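Plm1 (Streptomyces sp. HK803, PDB 4HXY) probably uses NADPH to reduce the beta-keto group of the growing chain in the first module of phoslactomycin polyketide biosynthesis. Local coordinates at residues A208-Q222 and I236-V250. Sequence-based numbering, arbitrary orientation.
With NDP (NADPH dihydro-nicotinamide-adenine-dinucleotide phosphate), chain C.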
loop_
_atom_site.group_PDB
_atom_site.type_symbol
_atom_site.label_atom_id
_atom_site.label_comp_id
_atom_site.label_asym_id
_atom_site.label_seq_id
_atom_site.Cartn_x
_atom_site.Cartn_y
_atom_site.Cartn_z
ATOM N N ALA A 208 -8.199 -16.523 19.665
ATOM C CA ALA A 208 -8.460 -17.124 20.975
ATOM C C ALA A 208 -9.614 -18.120 20.906
ATOM O O ALA A 208 -9.523 -19.248 21.422
ATOM C CB ALA A 208 -8.743 -16.041 21.990
ATOM N N GLU A 209 -10.689 -17.706 20.249
ATOM C CA GLU A 209 -11.877 -18.553 20.033
ATOM C C GLU A 209 -11.579 -19.880 19.318
ATOM O O GLU A 209 -12.247 -20.901 19.555
ATOM C CB GLU A 209 -12.922 -17.765 19.227
ATOM C CG GLU A 209 -13.688 -16.758 20.062
ATOM C CD GLU A 209 -14.382 -15.689 19.222
ATOM O OE1 GLU A 209 -14.652 -15.932 18.022
ATOM O OE2 GLU A 209 -14.640 -14.592 19.772
ATOM N N GLN A 210 -10.592 -19.878 18.434
ATOM C CA GLN A 210 -10.259 -21.061 17.665
ATOM C C GLN A 210 -9.649 -22.158 18.524
ATOM O O GLN A 210 -9.787 -23.350 18.247
ATOM C CB GLN A 210 -9.285 -20.693 16.544
ATOM C CG GLN A 210 -9.073 -21.788 15.556
ATOM C CD GLN A 210 -10.385 -22.379 15.064
ATOM O OE1 GLN A 210 -11.287 -21.639 14.646
ATOM N NE2 GLN A 210 -10.499 -23.707 15.105
ATOM N N GLY A 211 -8.929 -21.751 19.551
ATOM C CA GLY A 211 -8.365 -22.718 20.488
ATOM C C GLY A 211 -7.210 -23.500 19.900
ATOM O O GLY A 211 -6.955 -24.641 20.312
ATOM N N SER A 212 -6.517 -22.900 18.930
ATOM C CA SER A 212 -5.396 -23.546 18.251
ATOM C C SER A 212 -4.013 -23.114 18.728
ATOM O O SER A 212 -3.042 -23.840 18.544
ATOM C CB SER A 212 -5.501 -23.280 16.739
ATOM O OG SER A 212 -5.562 -21.884 16.473
ATOM N N ALA A 213 -3.905 -21.905 19.260
ATOM C CA ALA A 213 -2.615 -21.340 19.641
ATOM C C ALA A 213 -2.234 -21.657 21.080
ATOM O O ALA A 213 -3.102 -21.906 21.923
ATOM C CB ALA A 213 -2.602 -19.814 19.427
ATOM N N ASP A 214 -0.930 -21.609 21.354
ATOM C CA ASP A 214 -0.421 -21.690 22.738
ATOM C C ASP A 214 -0.400 -20.330 23.438
ATOM O O ASP A 214 -0.706 -20.246 24.626
ATOM C CB ASP A 214 0.999 -22.261 22.752
ATOM C CG ASP A 214 1.056 -23.754 22.440
ATOM O OD1 ASP A 214 0.034 -24.466 22.649
ATOM O OD2 ASP A 214 2.139 -24.213 21.966
ATOM N N ARG A 215 -0.028 -19.277 22.711
ATOM C CA ARG A 215 0.206 -17.943 23.280
ATOM C C ARG A 215 -0.228 -16.866 22.306
ATOM O O ARG A 215 0.086 -16.952 21.128
ATOM C CB ARG A 215 1.678 -17.705 23.548
ATOM C CG ARG A 215 2.293 -18.617 24.526
ATOM C CD ARG A 215 3.548 -17.980 25.048
ATOM N NE ARG A 215 4.324 -18.958 25.801
ATOM C CZ ARG A 215 5.458 -18.679 26.419
ATOM N NH1 ARG A 215 5.950 -17.439 26.382
ATOM N NH2 ARG A 215 6.091 -19.642 27.073
ATOM N N ILE A 216 -0.922 -15.858 22.819
ATOM C CA ILE A 216 -1.317 -14.701 22.027
ATOM C C ILE A 216 -0.668 -13.465 22.638
ATOM O O ILE A 216 -0.871 -13.169 23.817
ATOM C CB ILE A 216 -2.845 -14.564 21.962
ATOM C CG1 ILE A 216 -3.449 -15.805 21.319
ATOM C CG2 ILE A 216 -3.245 -13.308 21.161
ATOM C CD1 ILE A 216 -4.949 -15.913 21.493
ATOM N N LEU A 217 0.162 -12.790 21.854
ATOM C CA LEU A 217 0.870 -11.593 22.304
ATOM C C LEU A 217 0.340 -10.378 21.544
ATOM O O LEU A 217 0.371 -10.342 20.303
ATOM C CB LEU A 217 2.363 -11.735 22.076
ATOM C CG LEU A 217 3.141 -12.805 22.861
ATOM C CD1 LEU A 217 4.606 -12.454 22.815
ATOM C CD2 LEU A 217 2.687 -12.885 24.304
ATOM N N LEU A 218 -0.143 -9.396 22.303
ATOM C CA LEU A 218 -0.695 -8.166 21.746
ATOM C C LEU A 218 0.365 -7.094 21.938
ATOM O O LEU A 218 0.753 -6.782 23.074
ATOM C CB LEU A 218 -1.973 -7.764 22.452
ATOM C CG LEU A 218 -3.094 -8.786 22.554
ATOM C CD1 LEU A 218 -4.253 -8.126 23.265
ATOM C CD2 LEU A 218 -3.533 -9.348 21.186
ATOM N N LEU A 219 0.879 -6.569 20.839
ATOM C CA LEU A 219 1.994 -5.608 20.895
ATOM C C LEU A 219 1.539 -4.220 20.457
ATOM O O LEU A 219 0.915 -4.058 19.407
ATOM C CB LEU A 219 3.130 -6.090 19.988
ATOM C CG LEU A 219 4.424 -5.272 19.953
ATOM C CD1 LEU A 219 5.622 -6.159 19.626
ATOM C CD2 LEU A 219 4.301 -4.157 18.915
ATOM N N SER A 220 1.874 -3.217 21.265
ATOM C CA SER A 220 1.542 -1.817 20.954
ATOM C C SER A 220 2.428 -0.975 21.845
ATOM O O SER A 220 3.051 -1.507 22.756
ATOM C CB SER A 220 0.079 -1.526 21.172
ATOM O OG SER A 220 -0.284 -1.577 22.552
ATOM N N ARG A 221 2.539 0.323 21.579
ATOM C CA ARG A 221 3.371 1.155 22.452
ATOM C C ARG A 221 2.789 1.238 23.862
ATOM O O ARG A 221 3.539 1.325 24.835
ATOM C CB ARG A 221 3.549 2.542 21.876
ATOM C CG ARG A 221 4.375 2.551 20.609
ATOM C CD ARG A 221 4.186 3.808 19.787
ATOM N NE ARG A 221 2.804 4.064 19.436
ATOM C CZ ARG A 221 2.413 5.125 18.731
ATOM N NH1 ARG A 221 3.314 6.000 18.293
ATOM N NH2 ARG A 221 1.134 5.326 18.478
ATOM N N GLN A 222 1.477 1.204 23.973
ATOM C CA GLN A 222 0.820 1.296 25.277
ATOM C C GLN A 222 0.803 -0.031 26.008
ATOM O O GLN A 222 0.835 -0.056 27.241
ATOM C CB GLN A 222 -0.587 1.824 25.148
ATOM C CG GLN A 222 -0.640 3.311 24.848
ATOM C CD GLN A 222 -2.021 3.765 24.529
ATOM O OE1 GLN A 222 -2.746 4.269 25.396
ATOM N NE2 GLN A 222 -2.439 3.538 23.279
ATOM N N ILE A 236 -9.881 -12.871 26.184
ATOM C CA ILE A 236 -9.002 -13.816 25.496
ATOM C C ILE A 236 -8.555 -14.953 26.417
ATOM O O ILE A 236 -8.503 -16.110 26.009
ATOM C CB ILE A 236 -7.713 -13.124 24.990
ATOM C CG1 ILE A 236 -8.018 -12.110 23.897
ATOM C CG2 ILE A 236 -6.730 -14.148 24.464
ATOM C CD1 ILE A 236 -6.792 -11.254 23.533
ATOM N N ARG A 237 -8.223 -14.616 27.663
ATOM C CA ARG A 237 -7.695 -15.614 28.604
ATOM C C ARG A 237 -8.697 -16.714 28.974
ATOM O O ARG A 237 -8.305 -17.796 29.420
ATOM C CB ARG A 237 -7.163 -14.935 29.855
ATOM C CG ARG A 237 -5.788 -14.336 29.640
ATOM C CD ARG A 237 -5.400 -13.444 30.784
ATOM N NE ARG A 237 -4.112 -12.817 30.537
ATOM C CZ ARG A 237 -3.705 -11.663 31.056
ATOM N NH1 ARG A 237 -4.484 -10.965 31.880
ATOM N NH2 ARG A 237 -2.502 -11.199 30.750
ATOM N N ALA A 238 -9.976 -16.451 28.754
ATOM C CA ALA A 238 -11.015 -17.471 28.964
ATOM C C ALA A 238 -10.919 -18.721 28.050
ATOM O O ALA A 238 -11.515 -19.750 28.362
ATOM C CB ALA A 238 -12.371 -16.835 28.822
ATOM N N PHE A 239 -10.168 -18.633 26.948
ATOM C CA PHE A 239 -10.197 -19.638 25.862
ATOM C C PHE A 239 -9.037 -20.663 25.780
ATOM O O PHE A 239 -9.061 -21.562 24.918
ATOM C CB PHE A 239 -10.262 -18.917 24.505
ATOM C CG PHE A 239 -11.598 -18.309 24.190
ATOM C CD1 PHE A 239 -12.602 -19.073 23.614
ATOM C CD2 PHE A 239 -11.842 -16.967 24.439
ATOM C CE1 PHE A 239 -13.836 -18.509 23.309
ATOM C CE2 PHE A 239 -13.062 -16.399 24.134
ATOM C CZ PHE A 239 -14.064 -17.172 23.560
ATOM N N GLY A 240 -8.018 -20.535 26.612
ATOM C CA GLY A 240 -6.993 -21.591 26.690
ATOM C C GLY A 240 -5.552 -21.172 26.458
ATOM O O GLY A 240 -4.654 -21.650 27.142
ATOM N N ALA A 241 -5.330 -20.305 25.474
ATOM C CA ALA A 241 -3.992 -19.783 25.220
ATOM C C ALA A 241 -3.634 -18.794 26.319
ATOM O O ALA A 241 -4.500 -18.131 26.864
ATOM C CB ALA A 241 -3.929 -19.085 23.855
ATOM N N THR A 242 -2.358 -18.678 26.641
ATOM C CA THR A 242 -1.930 -17.589 27.479
ATOM C C THR A 242 -1.960 -16.332 26.618
ATOM O O THR A 242 -1.896 -16.398 25.394
ATOM C CB THR A 242 -0.536 -17.830 28.090
ATOM O OG1 THR A 242 0.468 -17.763 27.092
ATOM C CG2 THR A 242 -0.471 -19.197 28.787
ATOM N N ALA A 243 -2.118 -15.195 27.252
ATOM C CA ALA A 243 -2.147 -13.935 26.514
ATOM C C ALA A 243 -1.545 -12.844 27.359
ATOM O O ALA A 243 -1.689 -12.840 28.594
ATOM C CB ALA A 243 -3.532 -13.574 26.150
ATOM N N GLU A 244 -0.876 -11.916 26.688
ATOM C CA GLU A 244 -0.275 -10.789 27.352
ATOM C C GLU A 244 -0.251 -9.631 26.374
ATOM O O GLU A 244 -0.205 -9.847 25.154
ATOM C CB GLU A 244 1.118 -11.144 27.881
ATOM C CG GLU A 244 2.315 -10.824 27.037
ATOM C CD GLU A 244 3.648 -11.003 27.808
ATOM O OE1 GLU A 244 4.203 -12.126 27.783
ATOM O OE2 GLU A 244 4.156 -10.010 28.406
ATOM N N ALA A 245 -0.298 -8.416 26.905
ATOM C CA ALA A 245 -0.049 -7.230 26.087
ATOM C C ALA A 245 1.327 -6.724 26.436
ATOM O O ALA A 245 1.663 -6.578 27.634
ATOM C CB ALA A 245 -1.110 -6.168 26.298
ATOM N N VAL A 246 2.169 -6.556 25.428
ATOM C CA VAL A 246 3.533 -6.090 25.634
ATOM C C VAL A 246 3.641 -4.654 25.095
ATOM O O VAL A 246 3.095 -4.342 24.042
ATOM C CB VAL A 246 4.612 -7.023 25.032
ATOM C CG1 VAL A 246 4.543 -8.449 25.672
ATOM C CG2 VAL A 246 4.516 -7.124 23.504
ATOM N N ALA A 247 4.327 -3.797 25.855
ATOM C CA ALA A 247 4.502 -2.400 25.503
ATOM C C ALA A 247 5.824 -2.259 24.751
ATOM O O ALA A 247 6.916 -2.179 25.335
ATOM C CB ALA A 247 4.443 -1.509 26.771
ATOM N N VAL A 248 5.732 -2.273 23.413
ATOM C CA VAL A 248 6.892 -2.294 22.531
ATOM C C VAL A 248 6.586 -1.469 21.281
ATOM O O VAL A 248 5.510 -1.560 20.731
ATOM C CB VAL A 248 7.311 -3.748 22.114
ATOM C CG1 VAL A 248 8.436 -3.754 21.093
ATOM C CG2 VAL A 248 7.757 -4.573 23.329
ATOM N N ASP A 249 7.525 -0.609 20.914
ATOM C CA ASP A 249 7.492 0.082 19.620
ATOM C C ASP A 249 7.954 -0.893 18.522
ATOM O O ASP A 249 9.079 -1.373 18.533
ATOM C CB ASP A 249 8.430 1.285 19.721
ATOM C CG ASP A 249 8.416 2.179 18.492
ATOM O OD1 ASP A 249 7.926 1.766 17.439
ATOM O OD2 ASP A 249 8.922 3.317 18.619
ATOM N N VAL A 250 7.076 -1.143 17.553
ATOM C CA VAL A 250 7.318 -2.124 16.491
ATOM C C VAL A 250 8.489 -1.734 15.580
ATOM O O VAL A 250 8.996 -2.573 14.836
ATOM C CB VAL A 250 6.018 -2.390 15.669
ATOM C CG1 VAL A 250 5.680 -1.186 14.769
ATOM C CG2 VAL A 250 6.130 -3.700 14.875
HETATM P PA NDP C . -6.185 1.524 15.811
HETATM O O1A NDP C . -7.310 1.163 16.722
HETATM O O2A NDP C . -5.617 2.909 15.893
HETATM O O5B NDP C . -4.994 0.482 16.016
HETATM C C5B NDP C . -3.679 0.815 15.619
HETATM C C4B NDP C . -2.724 0.177 16.584
HETATM O O4B NDP C . -1.390 0.436 16.197
HETATM C C3B NDP C . -2.850 0.718 17.989
HETATM O O3B NDP C . -2.930 -0.411 18.882
HETATM C C2B NDP C . -1.580 1.502 18.231
HETATM O O2B NDP C . -1.348 1.402 19.621
HETATM C C1B NDP C . -0.615 0.724 17.342
HETATM N N9A NDP C . 0.625 1.400 16.981
HETATM C C8A NDP C . 0.785 2.599 16.320
HETATM N N7A NDP C . 2.105 2.864 16.211
HETATM C C5A NDP C . 2.800 1.826 16.777
HETATM C C6A NDP C . 4.148 1.551 16.940
HETATM N N6A NDP C . 5.131 2.342 16.523
HETATM N N1A NDP C . 4.500 0.383 17.594
HETATM C C2A NDP C . 3.532 -0.509 18.039
HETATM N N3A NDP C . 2.194 -0.246 17.888
HETATM C C4A NDP C . 1.855 0.908 17.254
HETATM O O3 NDP C . -6.595 1.299 14.270
HETATM P PN NDP C . -7.407 0.095 13.634
HETATM O O1N NDP C . -8.570 0.695 12.942
HETATM O O2N NDP C . -7.633 -1.036 14.555
HETATM O O5D NDP C . -6.479 -0.349 12.410
HETATM C C5D NDP C . -5.411 -1.244 12.579
HETATM C C4D NDP C . -4.773 -1.485 11.221
HETATM O O4D NDP C . -5.761 -1.792 10.253
HETATM C C3D NDP C . -4.044 -0.265 10.710
HETATM O O3D NDP C . -2.787 -0.642 10.237
HETATM C C2D NDP C . -4.891 0.244 9.562
HETATM O O2D NDP C . -4.142 0.918 8.572
HETATM C C1D NDP C . -5.569 -1.023 9.084
HETATM N N1N NDP C . -6.876 -0.750 8.471
HETATM C C2N NDP C . -7.941 -0.366 9.235
HETATM C C3N NDP C . -9.147 0.053 8.672
HETATM C C7N NDP C . -10.322 0.394 9.503
HETATM O O7N NDP C . -11.504 0.576 8.821
HETATM N N7N NDP C . -10.303 0.574 10.815
HETATM C C4N NDP C . -9.377 -0.235 7.212
HETATM C C5N NDP C . -8.155 -0.665 6.471
HETATM C C6N NDP C . -6.972 -0.925 7.123
HETATM P P2B NDP C . -0.315 2.336 20.409
HETATM O O1X NDP C . -0.536 1.992 21.864
HETATM O O2X NDP C . -0.597 3.818 20.128
HETATM O O3X NDP C . 1.063 2.059 19.966
HETATM O O HOH W 1 -7.225 -19.770 22.619
#
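One face of the F239 ring lies on E209, whose CA stands 4.0 Å from the ring centroid and 26° off its normal, a CH-pi contact offset toward the rim; I236 O lies at the ring edge, in plane. The R221 guanidinium likewise sets one face on the NADPH adenine, N7A lying 3.3 Å above its plane, while the 2'-phosphate sits at its edge. A bend at chi3 (-56°) folds the R221 chain over the adenine and lets R221 NE reach O3X of the NADPH 2'-phosphate at 2.7 Å and NH2 reach its O2X. The R221 amide also binds O3X, and Q222 grips O1X through both its backbone N and NE2. On the other segment, V250 N donates almost straight to adenine N1A, and D249 OD1, also bonded to T251, accepts from N6A.

The strands that lead into this site, 215-220 and 242-247, run parallel at 10°, joined by alternating backbone bonds such as L218 N to E244 O, 2.9 Å. On one sheet face I236, from helix 229-237, meets L218 tip to tip (CD1 to CD1, 4.0 Å); on the other, L219 CD1 packs against V248 CB at 3.9 Å, with M256 of helix 253-265 touching both side chains. This is a Rossmann beta-alpha-beta unit, and the cationic and amide donors around the 2'-phosphate are consistent with selection of NADPH over NADH.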